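Local coordinates for protein terminase large subunit (Thermus phage G20c, PDB 5M1P) that cuts viral DNA with its metal-dependent nuclease domain to start and end genome packaging, as part of an ATP-driven motor that pumps DNA into empty capsids, at residues 13-19 with 141-146; 24-29 with 62-68; 39-44 with 76-80; 91-97 with 113-119. One frame throughout, in Å; residues are numbered along the deposited sequence.

Contact 1: residues 13-19 with 141-146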
loop_
_atom_site.group_PDB
_atom_site.type_symbol
_atom_site.label_atom_id
_atom_site.label_comp_id
_atom_site.label_asym_id
_atom_site.label_seq_id
_atom_site.Cartn_x
_atom_site.Cartn_y
_atom_site.Cartn_z
ATOM N N MET A 13 -8.455 12.255 -11.066
ATOM C CA MET A 13 -9.086 12.679 -9.814
ATOM C C MET A 13 -8.256 12.423 -8.562
ATOM O O MET A 13 -8.687 12.774 -7.460
ATOM C CB MET A 13 -10.463 12.025 -9.679
ATOM C CG MET A 13 -11.495 12.571 -10.655
ATOM S SD MET A 13 -11.852 14.313 -10.331
ATOM C CE MET A 13 -12.353 14.348 -8.613
ATOM N N LEU A 14 -7.072 11.839 -8.722
ATOM C CA LEU A 14 -6.157 11.591 -7.607
ATOM C C LEU A 14 -5.678 12.935 -7.063
ATOM O O LEU A 14 -5.237 13.787 -7.834
ATOM C CB LEU A 14 -4.973 10.758 -8.114
ATOM C CG LEU A 14 -3.904 10.299 -7.137
ATOM C CD1 LEU A 14 -4.493 9.311 -6.153
ATOM C CD2 LEU A 14 -2.755 9.678 -7.908
ATOM N N ILE A 15 -5.808 13.133 -5.752
ATOM C CA ILE A 15 -5.295 14.332 -5.098
ATOM C C ILE A 15 -3.819 14.126 -4.808
ATOM O O ILE A 15 -3.405 13.078 -4.293
ATOM C CB ILE A 15 -6.066 14.655 -3.814
ATOM C CG1 ILE A 15 -7.499 15.021 -4.189
ATOM C CG2 ILE A 15 -5.403 15.794 -3.035
ATOM C CD1 ILE A 15 -8.457 15.001 -3.030
ATOM N N LEU A 16 -3.033 15.136 -5.149
ATOM C CA LEU A 16 -1.588 15.077 -5.067
ATOM C C LEU A 16 -1.132 15.956 -3.924
ATOM O O LEU A 16 -1.505 17.126 -3.849
ATOM C CB LEU A 16 -0.989 15.533 -6.391
ATOM C CG LEU A 16 -1.534 14.825 -7.635
ATOM C CD1 LEU A 16 -0.829 15.359 -8.869
ATOM C CD2 LEU A 16 -1.368 13.321 -7.526
ATOM N N LEU A 17 -0.310 15.390 -3.049
ATOM C CA LEU A 17 0.068 16.030 -1.794
ATOM C C LEU A 17 1.569 16.283 -1.720
ATOM O O LEU A 17 2.370 15.386 -2.021
ATOM C CB LEU A 17 -0.310 15.125 -0.626
ATOM C CG LEU A 17 -1.770 14.684 -0.533
ATOM C CD1 LEU A 17 -1.935 13.601 0.526
ATOM C CD2 LEU A 17 -2.655 15.877 -0.236
ATOM N N PRO A 18 1.973 17.483 -1.272
ATOM C CA PRO A 18 3.397 17.710 -1.055
ATOM C C PRO A 18 3.888 16.904 0.146
ATOM O O PRO A 18 3.089 16.518 1.005
ATOM C CB PRO A 18 3.469 19.216 -0.790
ATOM C CG PRO A 18 2.177 19.511 -0.133
ATOM C CD PRO A 18 1.159 18.611 -0.772
ATOM N N TYR A 19 5.182 16.624 0.181
ATOM C CA TYR A 19 5.756 15.833 1.260
ATOM C C TYR A 19 7.192 16.242 1.507
ATOM O O TYR A 19 7.802 16.946 0.690
ATOM C CB TYR A 19 5.696 14.327 0.936
ATOM C CG TYR A 19 6.435 13.951 -0.339
ATOM C CD1 TYR A 19 5.797 14.018 -1.580
ATOM C CD2 TYR A 19 7.786 13.574 -0.318
ATOM C CE1 TYR A 19 6.472 13.708 -2.750
ATOM C CE2 TYR A 19 8.461 13.248 -1.493
ATOM C CZ TYR A 19 7.797 13.324 -2.702
ATOM O OH TYR A 19 8.446 13.014 -3.876
ATOM N N VAL A 141 -9.017 9.678 -2.933
ATOM C CA VAL A 141 -7.669 9.153 -2.749
ATOM C C VAL A 141 -6.687 10.310 -2.876
ATOM O O VAL A 141 -6.758 11.095 -3.830
ATOM C CB VAL A 141 -7.366 8.030 -3.766
ATOM C CG1 VAL A 141 -5.938 7.507 -3.621
ATOM C CG2 VAL A 141 -8.345 6.876 -3.599
ATOM N N ALA A 142 -5.811 10.444 -1.886
ATOM C CA ALA A 142 -4.828 11.511 -1.843
ATOM C C ALA A 142 -3.489 10.931 -1.431
ATOM O O ALA A 142 -3.377 10.323 -0.367
ATOM C CB ALA A 142 -5.279 12.590 -0.873
ATOM N N VAL A 143 -2.488 11.073 -2.298
ATOM C CA VAL A 143 -1.188 10.438 -2.133
ATOM C C VAL A 143 -0.035 11.433 -2.263
ATOM O O VAL A 143 -0.217 12.506 -2.841
ATOM C CB VAL A 143 -0.987 9.303 -3.169
ATOM C CG1 VAL A 143 -2.106 8.282 -3.064
ATOM C CG2 VAL A 143 -0.881 9.818 -4.605
ATOM N N PRO A 144 1.156 11.075 -1.746
ATOM C CA PRO A 144 2.319 11.920 -1.983
ATOM C C PRO A 144 2.560 12.118 -3.476
ATOM O O PRO A 144 2.482 11.163 -4.241
ATOM C CB PRO A 144 3.469 11.135 -1.351
ATOM C CG PRO A 144 2.828 10.222 -0.365
ATOM C CD PRO A 144 1.499 9.878 -0.950
ATOM N N ASN A 145 2.827 13.357 -3.872
ATOM C CA ASN A 145 2.990 13.726 -5.267
ATOM C C ASN A 145 4.404 13.356 -5.701
ATOM O O ASN A 145 5.282 14.207 -5.895
ATOM C CB ASN A 145 2.698 15.225 -5.428
ATOM C CG ASN A 145 2.622 15.659 -6.872
ATOM O OD1 ASN A 145 2.788 14.853 -7.795
ATOM N ND2 ASN A 145 2.364 16.941 -7.080
ATOM N N ASP A 146 4.605 12.058 -5.874
ATOM C CA ASP A 146 5.902 11.481 -6.134
ATOM C C ASP A 146 5.779 10.736 -7.446
ATOM O O ASP A 146 4.886 9.900 -7.599
ATOM C CB ASP A 146 6.267 10.524 -5.001
ATOM C CG ASP A 146 7.557 9.805 -5.256
ATOM O OD1 ASP A 146 8.632 10.432 -5.129
ATOM O OD2 ASP A 146 7.490 8.618 -5.611
HETATM O O HOH W 1 -9.062 10.442 -5.791
HETATM O O HOH W 2 8.041 14.632 -6.055
#
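Leucines and valines fill the buried side of this strand pair: Leu14 CD1 meets Val141 CG1 at 3.4 Å, and Leu14 CD2 lies 3.8 Å from Val143 CG2. Leu14 also reaches Leu150 and Leu153 of helix 147-154, so branched aliphatic residues suit a place between sheet and helix. On the other face Ile15 CB sits 3.7 Å from Ala142 CB; the small alanine leaves room for Leu17, whose CD1 comes within 3.8 Å of that CB.

Between these layers runs a hydrogen-bonded backbone ladder: Ile15 N to Val141 O (3.0 Å), Val143 N to Ile15 O (3.0 Å), Leu17 N to Val143 O (2.9 Å) and Asn145 N to Leu17 O (2.8 Å). Pro144, which has no NH to give, falls where none is needed.

At the polar end Tyr19 lays CD1 3.7 Å from Pro144 CB. Its OH lies 2.9 Å from Asp146 OD1, a weak hydrogen bond, and is also bonded to water 2 (2.7 Å), which donates to Asn145 O (2.8 Å). Asp146, whose stronger partner is Arg21, N-caps helix 147-154. Staggered bonds and strand axes 34° apart mark a twisted parallel pair, with 142-144 the outermost strand here of the RNase H-like sheet.

Contact 2: residues 24-29 with 62-68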
loop_
_atom_site.group_PDB
_atom_site.type_symbol
_atom_site.label_atom_id
_atom_site.label_comp_id
_atom_site.label_asym_id
_atom_site.label_seq_id
_atom_site.Cartn_x
_atom_site.Cartn_y
_atom_site.Cartn_z
ATOM N N THR A 24 13.818 6.881 4.057
ATOM C CA THR A 24 12.905 5.984 3.355
ATOM C C THR A 24 11.434 6.416 3.434
ATOM O O THR A 24 10.582 5.781 2.813
ATOM C CB THR A 24 13.038 4.543 3.893
ATOM O OG1 THR A 24 12.818 4.531 5.304
ATOM C CG2 THR A 24 14.431 3.987 3.602
ATOM N N ARG A 25 11.136 7.475 4.194
ATOM C CA ARG A 25 9.763 7.962 4.342
ATOM C C ARG A 25 9.471 9.179 3.491
ATOM O O ARG A 25 10.292 10.089 3.413
ATOM C CB ARG A 25 9.472 8.359 5.780
ATOM C CG ARG A 25 9.617 7.244 6.788
ATOM C CD ARG A 25 9.144 7.743 8.134
ATOM N NE ARG A 25 9.186 6.711 9.149
ATOM C CZ ARG A 25 8.653 6.829 10.365
ATOM N NH1 ARG A 25 8.035 7.949 10.733
ATOM N NH2 ARG A 25 8.726 5.819 11.220
ATOM N N LEU A 26 8.280 9.203 2.908
ATOM C CA LEU A 26 7.698 10.415 2.352
ATOM C C LEU A 26 6.628 10.877 3.323
ATOM O O LEU A 26 5.585 10.239 3.436
ATOM C CB LEU A 26 7.082 10.143 0.981
ATOM C CG LEU A 26 8.004 9.523 -0.074
ATOM C CD1 LEU A 26 7.354 9.586 -1.452
ATOM C CD2 LEU A 26 9.383 10.155 -0.067
ATOM N N VAL A 27 6.869 11.987 4.012
ATOM C CA VAL A 27 5.988 12.409 5.099
ATOM C C VAL A 27 5.172 13.573 4.594
ATOM O O VAL A 27 5.720 14.639 4.316
ATOM C CB VAL A 27 6.764 12.826 6.367
ATOM C CG1 VAL A 27 5.799 13.173 7.505
ATOM C CG2 VAL A 27 7.692 11.701 6.803
ATOM N N VAL A 28 3.865 13.355 4.470
ATOM C CA VAL A 28 2.923 14.390 4.063
ATOM C C VAL A 28 2.510 15.198 5.284
ATOM O O VAL A 28 2.486 16.436 5.261
ATOM C CB VAL A 28 1.676 13.787 3.383
ATOM C CG1 VAL A 28 0.656 14.869 3.074
ATOM C CG2 VAL A 28 2.081 13.094 2.087
ATOM N N GLU A 29 2.141 14.501 6.344
ATOM C CA GLU A 29 1.799 15.183 7.574
ATOM C C GLU A 29 2.061 14.315 8.774
ATOM O O GLU A 29 1.953 13.078 8.729
ATOM C CB GLU A 29 0.362 15.669 7.545
ATOM C CG GLU A 29 -0.692 14.599 7.439
ATOM C CD GLU A 29 -2.065 15.199 7.222
ATOM O OE1 GLU A 29 -2.832 15.289 8.198
ATOM O OE2 GLU A 29 -2.357 15.616 6.079
ATOM N N ILE A 62 -3.246 9.860 2.550
ATOM C CA ILE A 62 -2.006 9.247 2.972
ATOM C C ILE A 62 -1.185 10.298 3.720
ATOM O O ILE A 62 -0.932 11.400 3.206
ATOM C CB ILE A 62 -1.210 8.688 1.771
ATOM C CG1 ILE A 62 -1.984 7.554 1.085
ATOM C CG2 ILE A 62 0.189 8.258 2.185
ATOM C CD1 ILE A 62 -2.259 6.352 1.964
ATOM N N ALA A 63 -0.816 9.968 4.953
ATOM C CA ALA A 63 -0.009 10.843 5.808
ATOM C C ALA A 63 1.478 10.574 5.652
ATOM O O ALA A 63 2.300 11.471 5.843
ATOM C CB ALA A 63 -0.412 10.662 7.261
ATOM N N CYS A 64 1.844 9.327 5.328
ATOM C CA CYS A 64 3.238 8.925 5.248
ATOM C C CYS A 64 3.311 7.661 4.410
ATOM O O CYS A 64 2.417 6.812 4.510
ATOM C CB CYS A 64 3.758 8.650 6.660
ATOM S SG CYS A 64 5.515 8.279 6.725
ATOM N N LEU A 65 4.336 7.550 3.579
ATOM C CA LEU A 65 4.568 6.327 2.821
ATOM C C LEU A 65 6.033 5.970 2.938
ATOM O O LEU A 65 6.881 6.798 2.643
ATOM C CB LEU A 65 4.167 6.543 1.363
ATOM C CG LEU A 65 4.259 5.272 0.497
ATOM C CD1 LEU A 65 3.115 5.252 -0.503
ATOM C CD2 LEU A 65 5.597 5.131 -0.204
ATOM N N GLU A 66 6.328 4.752 3.387
ATOM C CA GLU A 66 7.701 4.289 3.533
ATOM C C GLU A 66 7.926 3.175 2.539
ATOM O O GLU A 66 7.090 2.278 2.419
ATOM C CB GLU A 66 7.975 3.807 4.961
ATOM C CG GLU A 66 9.434 3.441 5.193
ATOM C CD GLU A 66 9.830 3.392 6.654
ATOM O OE1 GLU A 66 8.949 3.399 7.529
ATOM O OE2 GLU A 66 11.052 3.370 6.923
ATOM N N ARG A 67 9.038 3.263 1.819
ATOM C CA ARG A 67 9.346 2.307 0.769
ATOM C C ARG A 67 10.834 2.010 0.756
ATOM O O ARG A 67 11.658 2.915 0.816
ATOM C CB ARG A 67 8.921 2.878 -0.580
ATOM C CG ARG A 67 9.276 2.003 -1.778
ATOM C CD ARG A 67 8.441 2.409 -2.974
ATOM N NE ARG A 67 8.652 1.631 -4.198
ATOM C CZ ARG A 67 9.553 1.894 -5.148
ATOM N NH1 ARG A 67 10.432 2.892 -5.029
ATOM N NH2 ARG A 67 9.575 1.136 -6.240
ATOM N N MET A 68 11.187 0.738 0.688
ATOM C CA MET A 68 12.585 0.389 0.448
ATOM C C MET A 68 12.648 -1.006 -0.122
ATOM O O MET A 68 11.643 -1.685 -0.214
ATOM C CB MET A 68 13.432 0.513 1.720
ATOM C CG MET A 68 13.031 -0.409 2.856
ATOM S SD MET A 68 11.414 -0.085 3.576
ATOM C CE MET A 68 11.473 -1.281 4.915
HETATM O O HOH W 3 9.056 6.246 0.583
HETATM O O HOH W 4 9.441 3.332 10.138
HETATM O O HOH W 5 11.547 5.262 8.745
HETATM O O HOH W 6 -2.077 13.821 4.404
#
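The carbonyl and the hydroxyl of Thr24 are both engaged: its carbonyl O accepts from Arg67 N (3.1 Å) and from water 3, and its OG1 donates to Glu66 OE2 (2.7 Å); the threonine hydroxyl, close to its backbone, faces the carboxylate of Glu66. Water 3 also donates to Leu65 O (3.0 Å), which in addition accepts a hydrogen bond from Leu26 N (2.8 Å); Leu65 N returns a bond to Leu26 O (3.0 Å). Leu26 and Leu65 thus form the hydrogen-bonded antiparallel pair, flanked by the non-hydrogen-bonded pairs Arg25 with Glu66 and Val27 with Cys64. This joins strand 25-27 to the long strand 61-69 in the central sheet of the RNase H-like fold. On its other edge strand 61-69 carries a classic beta bulge, where Ala63 and Cys64 both face Val54. Ala63 O serves two donors, Val28 N (2.8 Å) and Glu29 N (3.1 Å), as the partner chain turns away.

Arg25 and Glu66 share a face, but their salt bridge is long, NE to OE1 3.7 Å. Water 5 links Arg25 NE to Glu66 OE2, and water 4 links Arg25 NH2 to Glu66 OE1, while Asp86 pairs with Arg25 NH1. Water 6 joins Glu29 OE2 (2.5 Å) to Ile62 O (2.9 Å).

Contact 3: residues 39-44 with 76-80. With CA (calcium ion), chain C.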
loop_
_atom_site.group_PDB
_atom_site.type_symbol
_atom_site.label_atom_id
_atom_site.label_comp_id
_atom_site.label_asym_id
_atom_site.label_seq_id
_atom_site.Cartn_x
_atom_site.Cartn_y
_atom_site.Cartn_z
ATOM N N ILE A 39 -2.310 1.273 8.323
ATOM C CA ILE A 39 -1.127 1.187 7.484
ATOM C C ILE A 39 -1.249 -0.008 6.558
ATOM O O ILE A 39 -1.273 -1.142 7.029
ATOM C CB ILE A 39 0.158 1.023 8.329
ATOM C CG1 ILE A 39 0.230 2.112 9.415
ATOM C CG2 ILE A 39 1.391 1.015 7.432
ATOM C CD1 ILE A 39 1.421 2.013 10.335
ATOM N N GLY A 40 -1.328 0.235 5.253
ATOM C CA GLY A 40 -1.283 -0.850 4.279
ATOM C C GLY A 40 0.138 -1.342 4.162
ATOM O O GLY A 40 1.037 -0.523 3.954
ATOM N N ALA A 41 0.364 -2.655 4.279
ATOM C CA ALA A 41 1.718 -3.182 4.273
ATOM C C ALA A 41 1.869 -4.320 3.281
ATOM O O ALA A 41 1.234 -5.377 3.420
ATOM C CB ALA A 41 2.103 -3.623 5.667
ATOM N N ASP A 42 2.681 -4.031 2.265
ATOM C CA ASP A 42 3.138 -4.954 1.243
ATOM C C ASP A 42 4.604 -5.195 1.590
ATOM O O ASP A 42 5.420 -4.273 1.532
ATOM C CB ASP A 42 2.995 -4.292 -0.146
ATOM C CG ASP A 42 3.460 -5.183 -1.281
ATOM O OD1 ASP A 42 4.679 -5.232 -1.536
ATOM O OD2 ASP A 42 2.615 -5.802 -1.944
ATOM N N PHE A 43 4.933 -6.412 2.003
ATOM C CA PHE A 43 6.287 -6.713 2.467
ATOM C C PHE A 43 7.270 -6.862 1.324
ATOM O O PHE A 43 6.877 -7.047 0.174
ATOM C CB PHE A 43 6.281 -7.948 3.373
ATOM C CG PHE A 43 5.623 -7.687 4.682
ATOM C CD1 PHE A 43 6.327 -7.074 5.704
ATOM C CD2 PHE A 43 4.276 -7.961 4.861
ATOM C CE1 PHE A 43 5.712 -6.796 6.911
ATOM C CE2 PHE A 43 3.655 -7.681 6.065
ATOM C CZ PHE A 43 4.376 -7.099 7.085
ATOM N N GLY A 44 8.545 -6.715 1.663
ATOM C CA GLY A 44 9.662 -6.988 0.775
ATOM C C GLY A 44 9.990 -8.447 0.987
ATOM O O GLY A 44 10.799 -8.794 1.848
ATOM N N GLN A 76 12.025 -4.738 8.384
ATOM C CA GLN A 76 10.693 -4.374 7.867
ATOM C C GLN A 76 9.650 -4.323 8.975
ATOM O O GLN A 76 8.869 -3.373 9.060
ATOM C CB GLN A 76 10.255 -5.333 6.775
ATOM C CG GLN A 76 11.089 -5.217 5.518
ATOM C CD GLN A 76 10.637 -6.188 4.470
ATOM O OE1 GLN A 76 9.440 -6.310 4.211
ATOM N NE2 GLN A 76 11.584 -6.906 3.869
ATOM N N VAL A 77 9.658 -5.339 9.833
ATOM C CA VAL A 77 8.739 -5.387 10.968
ATOM C C VAL A 77 9.030 -4.252 11.962
ATOM O O VAL A 77 8.100 -3.620 12.469
ATOM C CB VAL A 77 8.734 -6.774 11.650
ATOM C CG1 VAL A 77 7.905 -6.742 12.925
ATOM C CG2 VAL A 77 8.173 -7.825 10.698
ATOM N N ALA A 78 10.302 -3.976 12.231
ATOM C CA ALA A 78 10.663 -2.866 13.134
ATOM C C ALA A 78 10.223 -1.515 12.568
ATOM O O ALA A 78 9.773 -0.644 13.319
ATOM C CB ALA A 78 12.166 -2.846 13.403
ATOM N N ARG A 79 10.342 -1.341 11.255
ATOM C CA ARG A 79 9.951 -0.074 10.619
ATOM C C ARG A 79 8.435 0.079 10.678
ATOM O O ARG A 79 7.907 1.176 10.940
ATOM C CB ARG A 79 10.458 0.007 9.173
ATOM C CG ARG A 79 11.975 0.033 9.024
ATOM C CD ARG A 79 12.668 1.265 9.570
ATOM N NE ARG A 79 14.109 1.234 9.284
ATOM C CZ ARG A 79 15.059 1.889 9.963
ATOM N NH1 ARG A 79 16.330 1.767 9.584
ATOM N NH2 ARG A 79 14.771 2.649 11.025
ATOM N N LEU A 80 7.729 -1.020 10.476
ATOM C CA LEU A 80 6.280 -1.040 10.620
ATOM C C LEU A 80 5.843 -0.701 12.052
ATOM O O LEU A 80 4.913 0.083 12.257
ATOM C CB LEU A 80 5.784 -2.421 10.217
ATOM C CG LEU A 80 4.355 -2.674 9.809
ATOM C CD1 LEU A 80 3.832 -1.639 8.827
ATOM C CD2 LEU A 80 4.341 -4.058 9.174
HETATM CA CA CA C . 6.654 -6.262 -2.074
HETATM O O HOH W 7 5.446 -7.887 -3.226
#
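A calcium ion is held at the C-terminal end of strand 37-42, by Asp42 OD1 at 2.3 Å and by the carbonyl Phe43 O at 2.4 Å; water 7, at 2.3 Å, is a third ligand, and Asp48, Tyr49 and Asp177 complete the site. The CA-to-CB bond of Asp42 points away from helix 73-86, and its side chain stays clear of 76-80.

Just beyond, the amide of Gln76 pairs with the backbone of Gly44: Gly44 N donates to Gln76 OE1 (2.7 Å) and Gln76 NE2 donates to Gly44 O (2.9 Å). Glutamine suits this place because one side chain offers both a donor and an acceptor, and its length spans the gap from the helix. A CB on Gly44 would lie only 3.0 Å from Gln76 NE2, so the absence of a side chain lets the amide come close. NE2 also bonds to Ala71 O.

Farther along the helix, one turn on, Leu80 fills the hollow over the strand. Its CD1 lies 3.9 Å from Ile39 CG2 and 4.1 Å from Ala41 CB, while its CD2 reaches Phe43 CZ (3.7 Å). The edge of the Phe43 ring meets Gln76 OE1, 3.5 Å from CD1. Asp42 at the end of a central strand of an RNase H-like sheet, with Asp177 on the same metal and Asp95, probably a magnesium ligand, nearby, makes the acidic site of RuvC-type two-metal nucleases.

Contact 4: residues 91-97 with 113-119; sequences YVVADTW and NYTPLPV
This is the parallel pair of a beta-alpha-beta unit, strands 91-94 and 114-116 joined through helix 101-109. Both backbones are extended, their axes approaching to 4.6 Å and inclined by 19°. Val92 pairs with Tyr114, Val93 with Thr115 and Ala94 with Pro116, whose N has no hydrogen and takes no part in the ladder: Val92 N to Asn113 O and Thr115 N to Val92 O (both 2.8 Å), Ala94 N to Thr115 O (3.0 Å), Leu117 N to Ala94 O (2.8 Å).

On one face Val92 CB touches Tyr114 CB (3.8 Å), and small Ala94 leaves a hollow beside the Tyr114 ring (chi1 p), CB to CD2 4.4 Å. On the other, Val93 CG1 (chi1 t) abuts Leu117 CD1 (t, t) at 3.7 Å. Thr96 OG1 lies 3.7 Å from Pro116 CB and 3.8 Å from Pro118 CB, on which Trp97 CB (chi1 t) rests at 3.8 Å. Asp95 (chi1 t), probably a catalytic magnesium ligand, accepts at OD1 from Trp97 N (3.0 Å), an Asx turn, and Val119 N (2.9 Å).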
loop_
_atom_site.group_PDB
_atom_site.type_symbol
_atom_site.label_atom_id
_atom_site.label_comp_id
_atom_site.label_asym_id
_atom_site.label_seq_id
_atom_site.Cartn_x
_atom_site.Cartn_y
_atom_site.Cartn_z
ATOM N N TYR A 91 -3.215 0.604 13.203
ATOM C CA TYR A 91 -3.233 -0.820 12.881
ATOM C C TYR A 91 -2.777 -1.079 11.460
ATOM O O TYR A 91 -3.049 -0.291 10.541
ATOM C CB TYR A 91 -4.589 -1.457 13.141
ATOM C CG TYR A 91 -5.708 -1.123 12.197
ATOM C CD1 TYR A 91 -6.495 -0.007 12.406
ATOM C CD2 TYR A 91 -6.002 -1.939 11.108
ATOM C CE1 TYR A 91 -7.562 0.290 11.581
ATOM C CE2 TYR A 91 -7.070 -1.654 10.271
ATOM C CZ TYR A 91 -7.836 -0.523 10.498
ATOM O OH TYR A 91 -8.896 -0.218 9.692
ATOM N N VAL A 92 -2.077 -2.188 11.291
ATOM C CA VAL A 92 -1.534 -2.565 10.016
ATOM C C VAL A 92 -2.503 -3.504 9.289
ATOM O O VAL A 92 -2.997 -4.452 9.873
ATOM C CB VAL A 92 -0.169 -3.247 10.206
ATOM C CG1 VAL A 92 0.411 -3.638 8.852
ATOM C CG2 VAL A 92 0.808 -2.341 10.952
ATOM N N VAL A 93 -2.756 -3.233 8.015
ATOM C CA VAL A 93 -3.450 -4.165 7.133
ATOM C C VAL A 93 -2.354 -4.855 6.345
ATOM O O VAL A 93 -1.768 -4.275 5.430
ATOM C CB VAL A 93 -4.431 -3.450 6.190
ATOM C CG1 VAL A 93 -5.224 -4.459 5.366
ATOM C CG2 VAL A 93 -5.352 -2.519 6.968
ATOM N N ALA A 94 -2.068 -6.090 6.724
ATOM C CA ALA A 94 -0.853 -6.774 6.287
ATOM C C ALA A 94 -1.175 -7.844 5.265
ATOM O O ALA A 94 -1.958 -8.744 5.552
ATOM C CB ALA A 94 -0.176 -7.414 7.480
ATOM N N ASP A 95 -0.563 -7.763 4.092
ATOM C CA ASP A 95 -0.644 -8.863 3.142
ATOM C C ASP A 95 0.319 -9.938 3.593
ATOM O O ASP A 95 1.507 -9.898 3.292
ATOM C CB ASP A 95 -0.344 -8.443 1.707
ATOM C CG ASP A 95 -0.296 -9.631 0.753
ATOM O OD1 ASP A 95 -0.754 -10.748 1.110
ATOM O OD2 ASP A 95 0.200 -9.452 -0.369
ATOM N N THR A 96 -0.239 -10.899 4.309
ATOM C CA THR A 96 0.502 -11.989 4.912
ATOM C C THR A 96 0.661 -13.207 3.998
ATOM O O THR A 96 1.190 -14.228 4.432
ATOM C CB THR A 96 -0.227 -12.444 6.188
ATOM O OG1 THR A 96 -1.620 -12.590 5.898
ATOM C CG2 THR A 96 -0.077 -11.413 7.291
ATOM N N TRP A 97 0.218 -13.125 2.747
ATOM C CA TRP A 97 0.230 -14.296 1.869
ATOM C C TRP A 97 1.631 -14.558 1.362
ATOM O O TRP A 97 2.203 -13.730 0.669
ATOM C CB TRP A 97 -0.707 -14.090 0.695
ATOM C CG TRP A 97 -0.898 -15.300 -0.160
ATOM C CD1 TRP A 97 -0.397 -15.509 -1.420
ATOM C CD2 TRP A 97 -1.653 -16.472 0.169
ATOM N NE1 TRP A 97 -0.807 -16.731 -1.889
ATOM C CE2 TRP A 97 -1.581 -17.340 -0.939
ATOM C CE3 TRP A 97 -2.388 -16.871 1.289
ATOM C CZ2 TRP A 97 -2.220 -18.582 -0.962
ATOM C CZ3 TRP A 97 -3.029 -18.101 1.259
ATOM C CH2 TRP A 97 -2.941 -18.941 0.135
ATOM N N ASN A 113 0.168 -4.159 16.075
ATOM C CA ASN A 113 -1.268 -4.022 15.914
ATOM C C ASN A 113 -1.566 -4.279 14.438
ATOM O O ASN A 113 -1.266 -3.435 13.617
ATOM C CB ASN A 113 -1.665 -2.606 16.337
ATOM C CG ASN A 113 -3.155 -2.381 16.364
ATOM O OD1 ASN A 113 -3.949 -3.317 16.337
ATOM N ND2 ASN A 113 -3.544 -1.112 16.432
ATOM N N TYR A 114 -2.079 -5.463 14.095
ATOM C CA TYR A 114 -2.339 -5.793 12.685
ATOM C C TYR A 114 -3.548 -6.682 12.472
ATOM O O TYR A 114 -3.950 -7.416 13.391
ATOM C CB TYR A 114 -1.108 -6.435 12.010
ATOM C CG TYR A 114 -0.930 -7.899 12.310
ATOM C CD1 TYR A 114 -0.326 -8.313 13.490
ATOM C CD2 TYR A 114 -1.362 -8.880 11.414
ATOM C CE1 TYR A 114 -0.164 -9.653 13.789
ATOM C CE2 TYR A 114 -1.202 -10.226 11.701
ATOM C CZ TYR A 114 -0.597 -10.602 12.884
ATOM O OH TYR A 114 -0.441 -11.926 13.179
ATOM N N THR A 115 -4.100 -6.589 11.258
ATOM C CA THR A 115 -5.150 -7.451 10.743
ATOM C C THR A 115 -4.616 -8.064 9.448
ATOM O O THR A 115 -4.145 -7.329 8.570
ATOM C CB THR A 115 -6.438 -6.661 10.464
ATOM O OG1 THR A 115 -6.927 -6.135 11.697
ATOM C CG2 THR A 115 -7.520 -7.549 9.879
ATOM N N PRO A 116 -4.654 -9.406 9.327
ATOM C CA PRO A 116 -4.199 -10.024 8.079
ATOM C C PRO A 116 -5.207 -9.830 6.944
ATOM O O PRO A 116 -6.428 -9.977 7.141
ATOM C CB PRO A 116 -4.069 -11.508 8.445
ATOM C CG PRO A 116 -5.031 -11.712 9.563
ATOM C CD PRO A 116 -5.139 -10.403 10.298
ATOM N N LEU A 117 -4.688 -9.486 5.771
ATOM C CA LEU A 117 -5.464 -9.437 4.545
ATOM C C LEU A 117 -4.610 -10.105 3.458
ATOM O O LEU A 117 -3.982 -9.416 2.658
ATOM C CB LEU A 117 -5.843 -7.992 4.185
ATOM C CG LEU A 117 -7.118 -7.859 3.346
ATOM C CD1 LEU A 117 -7.548 -6.402 3.265
ATOM C CD2 LEU A 117 -6.954 -8.443 1.950
ATOM N N PRO A 118 -4.563 -11.452 3.453
ATOM C CA PRO A 118 -3.710 -12.138 2.480
ATOM C C PRO A 118 -4.220 -11.973 1.057
ATOM O O PRO A 118 -5.383 -12.279 0.776
ATOM C CB PRO A 118 -3.779 -13.604 2.916
ATOM C CG PRO A 118 -5.036 -13.728 3.681
ATOM C CD PRO A 118 -5.272 -12.402 4.329
ATOM N N VAL A 119 -3.347 -11.508 0.175
ATOM C CA VAL A 119 -3.723 -11.275 -1.223
ATOM C C VAL A 119 -3.468 -12.592 -1.947
ATOM O O VAL A 119 -2.476 -12.772 -2.662
ATOM C CB VAL A 119 -2.997 -10.064 -1.835
ATOM C CG1 VAL A 119 -3.480 -9.831 -3.260
ATOM C CG2 VAL A 119 -3.260 -8.801 -1.006
HETATM O O HOH W 8 0.309 -11.817 -1.923
#

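All four contacts reach one mixed eight-stranded sheet, ordered 114-116, 91-94, 37-42, 49-56, 61-69, 25-27, 15-22, 142-144; contacts 1, 2 and 4 are strand pairs within it, and contact 3 packs helix 73-86 on it. Contacts 1 and 4 make its two outer pairs, with centres 24 Å apart on opposite sides of the chain's centre. Contact 1 spans the sequence of the other three; contacts 2 and 3 alternate their segments, and contact 4 follows both. Contact 2 touches contact 1 (centres about 11 Å apart) and contact 3 (centres about 12 Å apart). Contact 3 joins contact 4, centres about 10 Å apart, through neighbouring strands 37-42 and 91-94. That places the Asp42 and Asp95 side chains about 5 Å apart, consistent with a shared two-metal nuclease site.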